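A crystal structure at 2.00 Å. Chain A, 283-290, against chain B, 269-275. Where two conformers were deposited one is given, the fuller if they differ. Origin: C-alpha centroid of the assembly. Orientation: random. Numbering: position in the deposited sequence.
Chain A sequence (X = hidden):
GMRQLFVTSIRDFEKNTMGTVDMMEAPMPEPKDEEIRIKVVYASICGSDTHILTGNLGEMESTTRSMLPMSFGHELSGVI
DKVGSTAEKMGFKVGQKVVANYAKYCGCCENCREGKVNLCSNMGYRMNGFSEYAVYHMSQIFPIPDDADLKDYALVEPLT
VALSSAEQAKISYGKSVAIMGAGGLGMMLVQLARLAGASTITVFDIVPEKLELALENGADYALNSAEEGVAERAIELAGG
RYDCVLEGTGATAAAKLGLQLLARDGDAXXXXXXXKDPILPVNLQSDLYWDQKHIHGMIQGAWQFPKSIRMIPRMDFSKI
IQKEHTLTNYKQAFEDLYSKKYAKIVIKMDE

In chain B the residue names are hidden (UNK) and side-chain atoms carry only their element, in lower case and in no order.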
# COMPACT_ATOMS: atom_id res chain seq x y z
N ASN A 283 -9.93 1.18 -24.44
CA ASN A 283 -9.04 1.80 -25.39
C ASN A 283 -7.67 1.94 -24.77
O ASN A 283 -7.47 2.71 -23.84
CB ASN A 283 -9.59 3.13 -25.85
CG ASN A 283 -8.79 3.72 -26.97
OD1 ASN A 283 -7.59 3.94 -26.86
ND2 ASN A 283 -9.46 3.99 -28.08
N LEU A 284 -6.71 1.20 -25.31
CA LEU A 284 -5.35 1.14 -24.77
C LEU A 284 -4.68 2.49 -24.77
O LEU A 284 -3.94 2.84 -23.85
CB LEU A 284 -4.53 0.15 -25.60
CG LEU A 284 -5.05 -1.29 -25.40
CD1 LEU A 284 -4.53 -2.15 -26.46
CD2 LEU A 284 -4.66 -1.84 -24.03
N GLN A 285 -4.94 3.25 -25.82
CA GLN A 285 -4.33 4.57 -26.00
C GLN A 285 -4.97 5.57 -25.08
O GLN A 285 -4.28 6.27 -24.40
CB GLN A 285 -4.47 5.07 -27.45
CG GLN A 285 -3.84 6.45 -27.70
CD GLN A 285 -2.30 6.38 -27.79
OE1 GLN A 285 -1.70 5.30 -27.81
NE2 GLN A 285 -1.66 7.56 -27.82
N SER A 286 -6.28 5.67 -25.06
CA SER A 286 -6.86 6.78 -24.31
C SER A 286 -7.19 6.43 -22.85
O SER A 286 -6.87 7.20 -21.94
CB SER A 286 -8.07 7.32 -25.04
OG SER A 286 -9.03 6.31 -25.07
N ASP A 287 -7.80 5.27 -22.61
CA ASP A 287 -8.07 4.85 -21.24
C ASP A 287 -6.81 4.55 -20.41
O ASP A 287 -6.70 4.98 -19.28
CB ASP A 287 -8.99 3.65 -21.23
CG ASP A 287 -10.35 3.94 -21.83
OD1 ASP A 287 -10.95 4.95 -21.43
OD2 ASP A 287 -10.79 3.15 -22.67
N LEU A 288 -5.83 3.91 -21.03
CA LEU A 288 -4.72 3.37 -20.29
C LEU A 288 -3.47 4.19 -20.49
O LEU A 288 -2.97 4.74 -19.53
CB LEU A 288 -4.46 1.89 -20.67
CG LEU A 288 -5.63 0.94 -20.36
CD1 LEU A 288 -5.21 -0.54 -20.40
CD2 LEU A 288 -6.31 1.26 -19.05
N TYR A 289 -2.92 4.24 -21.69
CA TYR A 289 -1.72 5.00 -21.89
C TYR A 289 -1.90 6.49 -21.47
O TYR A 289 -1.18 6.94 -20.60
CB TYR A 289 -1.21 4.86 -23.31
CG TYR A 289 -0.08 5.81 -23.58
CD1 TYR A 289 1.19 5.57 -23.07
CD2 TYR A 289 -0.31 6.98 -24.29
CE1 TYR A 289 2.19 6.44 -23.31
CE2 TYR A 289 0.68 7.86 -24.53
CZ TYR A 289 1.92 7.59 -24.04
OH TYR A 289 2.90 8.51 -24.30
N TRP A 290 -2.87 7.22 -22.02
CA TRP A 290 -2.96 8.66 -21.71
C TRP A 290 -3.56 8.87 -20.34
O TRP A 290 -3.01 9.63 -19.58
CB TRP A 290 -3.66 9.55 -22.79
CG TRP A 290 -3.54 11.04 -22.41
CD1 TRP A 290 -4.51 11.82 -21.88
CD2 TRP A 290 -2.36 11.86 -22.43
NE1 TRP A 290 -4.03 13.06 -21.59
CE2 TRP A 290 -2.71 13.11 -21.93
CE3 TRP A 290 -1.04 11.64 -22.86
CZ2 TRP A 290 -1.79 14.14 -21.82
CZ3 TRP A 290 -0.14 12.67 -22.76
CH2 TRP A 290 -0.52 13.90 -22.24
N UNK B 269 0.03 -4.27 -16.93
CA UNK B 269 0.38 -2.88 -17.17
C UNK B 269 0.64 -2.66 -18.67
O UNK B 269 1.51 -3.30 -19.27
c UNK B 269 1.61 -2.46 -16.40
c UNK B 269 1.40 -2.69 -14.91
c UNK B 269 1.86 -0.99 -16.58
N UNK B 270 -0.13 -1.73 -19.22
CA UNK B 270 -0.08 -1.34 -20.61
C UNK B 270 0.54 0.02 -20.68
O UNK B 270 -0.09 1.02 -20.41
c UNK B 270 -2.06 -2.77 -21.23
o UNK B 270 -3.54 -6.68 -21.17
c UNK B 270 -3.30 -4.56 -20.16
c UNK B 270 -2.32 -4.96 -22.29
c UNK B 270 -1.81 -3.63 -22.28
c UNK B 270 -1.51 -1.37 -21.20
c UNK B 270 -2.81 -3.26 -20.17
c UNK B 270 -3.07 -5.40 -21.23
N UNK B 271 1.82 0.03 -21.00
CA UNK B 271 2.65 1.25 -20.99
C UNK B 271 3.17 1.68 -22.36
O UNK B 271 3.80 2.72 -22.46
c UNK B 271 6.91 -0.63 -21.57
c UNK B 271 4.84 0.03 -20.44
c UNK B 271 4.68 -1.29 -20.05
c UNK B 271 6.73 -1.94 -21.21
c UNK B 271 5.97 0.36 -21.17
c UNK B 271 3.86 1.07 -20.02
c UNK B 271 5.62 -2.28 -20.44
N UNK B 272 2.95 0.87 -23.39
CA UNK B 272 3.34 1.23 -24.73
C UNK B 272 2.48 2.36 -25.26
O UNK B 272 1.41 2.68 -24.74
c UNK B 272 3.24 0.04 -25.62
N UNK B 273 2.97 3.01 -26.30
CA UNK B 273 2.15 3.91 -27.11
C UNK B 273 1.43 3.06 -28.15
O UNK B 273 2.08 2.35 -28.92
c UNK B 273 3.41 6.10 -27.11
c UNK B 273 3.03 4.87 -27.85
c UNK B 273 1.87 7.41 -29.20
se UNK B 273 3.75 7.32 -28.54
N UNK B 274 0.11 3.13 -28.19
CA UNK B 274 -0.66 2.26 -29.09
C UNK B 274 -1.02 2.99 -30.41
O UNK B 274 -0.99 4.22 -30.51
c UNK B 274 -1.86 1.67 -28.30
c UNK B 274 -0.41 -0.96 -25.18
c UNK B 274 -1.23 -0.63 -27.39
c UNK B 274 -1.03 1.23 -25.92
c UNK B 274 -0.75 -1.47 -26.40
c UNK B 274 -1.39 0.74 -27.17
c UNK B 274 -0.56 0.39 -24.93
o UNK B 274 0.11 -1.80 -24.24
N UNK B 275 -1.32 2.22 -31.44
CA UNK B 275 -1.64 2.76 -32.77
C UNK B 275 -3.14 2.85 -33.03
O UNK B 275 -3.91 3.15 -32.12

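Position 269 of chain B carries three side-chain carbons, the first of which bears the other two, and none of them touches chain A. A fork directly at CB, with no heteroatom, is valine. V269(B) lies in a strand, a setting that suits beta-branched residues; its CA-to-CB bond points away from chain A, and the residue is buried.

At position 270 one carbon leads to a ring of six carbons bearing an oxygen; CD2 of L284(A) lies over one face of the ring, and CD1 of L288(A) also comes close. This is tyrosine. Y270(B) has its CA-to-CB bond toward the helix of chain A and offers it a broad apolar surface. CD2 of L284(A) is 4.2 Å from the ring centroid and 3.8 Å from CD1 of Y270(B), while CD1 of L288(A) comes within 3.6 Å of CD2 of Y270(B). These leucines, four residues apart, come to the same ring. The hydroxyl is hydrogen-bonded elsewhere in the structure, so a buried tyrosine is tolerated.

Position 271 again shows one carbon and a six-carbon ring, but no oxygen; the ring stays clear of chain A, and only the backbone O comes near, 3.9 Å from CD1 of Y289(A). This is phenylalanine. F271(B) is buried, and its CA-to-CB bond points away from chain A.

Position 272 has a single side-chain carbon, which does not reach chain A; the contact is again made by the backbone, whose O is 3.3 Å from CD1 of Y289(A). One carbon means alanine. The CA-to-CB bond of A272(B) also points away, and its O is buried here without a polar partner.

Position 273 has an unbranched chain of two carbons, a selenium and a last carbon, which touches the ring of Y289(A) and the end of Q285(A). This is selenomethionine, standing for methionine. The CA-to-CB bond of M273(B) points sideways, its CA lies over one face of the Y289(A) ring, and its CG is 3.7 Å from CZ of Y289(A). A long, flexible, apolar chain can follow such a ring, and its CE reaches to 3.8 Å from NE2 of Q285(A), although high B factors show that the chain is poorly ordered.

At position 274 one carbon carries a six-carbon ring with an oxygen; CB of L284(A) lies over one ring face, CB of Y289(A) approaches the ring edge, and the backbone N donates to OE1 of Q285(A) at 2.9 Å. This is another tyrosine. Y274(B) has its CA-to-CB bond toward chain A, with CB of L284(A) 3.7 Å from its ring centroid. Its hydroxyl, too, is satisfied elsewhere in the structure.

Position 275 has no side-chain atoms and barely touches chain A: glycine. At G275(B) a CB would have room, so this contact does not explain its choice.

The contact is thus largely apolar. L284(A) rests against both tyrosine rings, L288(A) adds to the packing on Y270(B), and Y289(A) covers the intervening loop. N283(A) caps the helix. One hydrogen bond, Y274(B) N to Q285(A) OE1, ties loop to helix; 462 Å² is buried.

Chain B 269-275: VYFAMYG
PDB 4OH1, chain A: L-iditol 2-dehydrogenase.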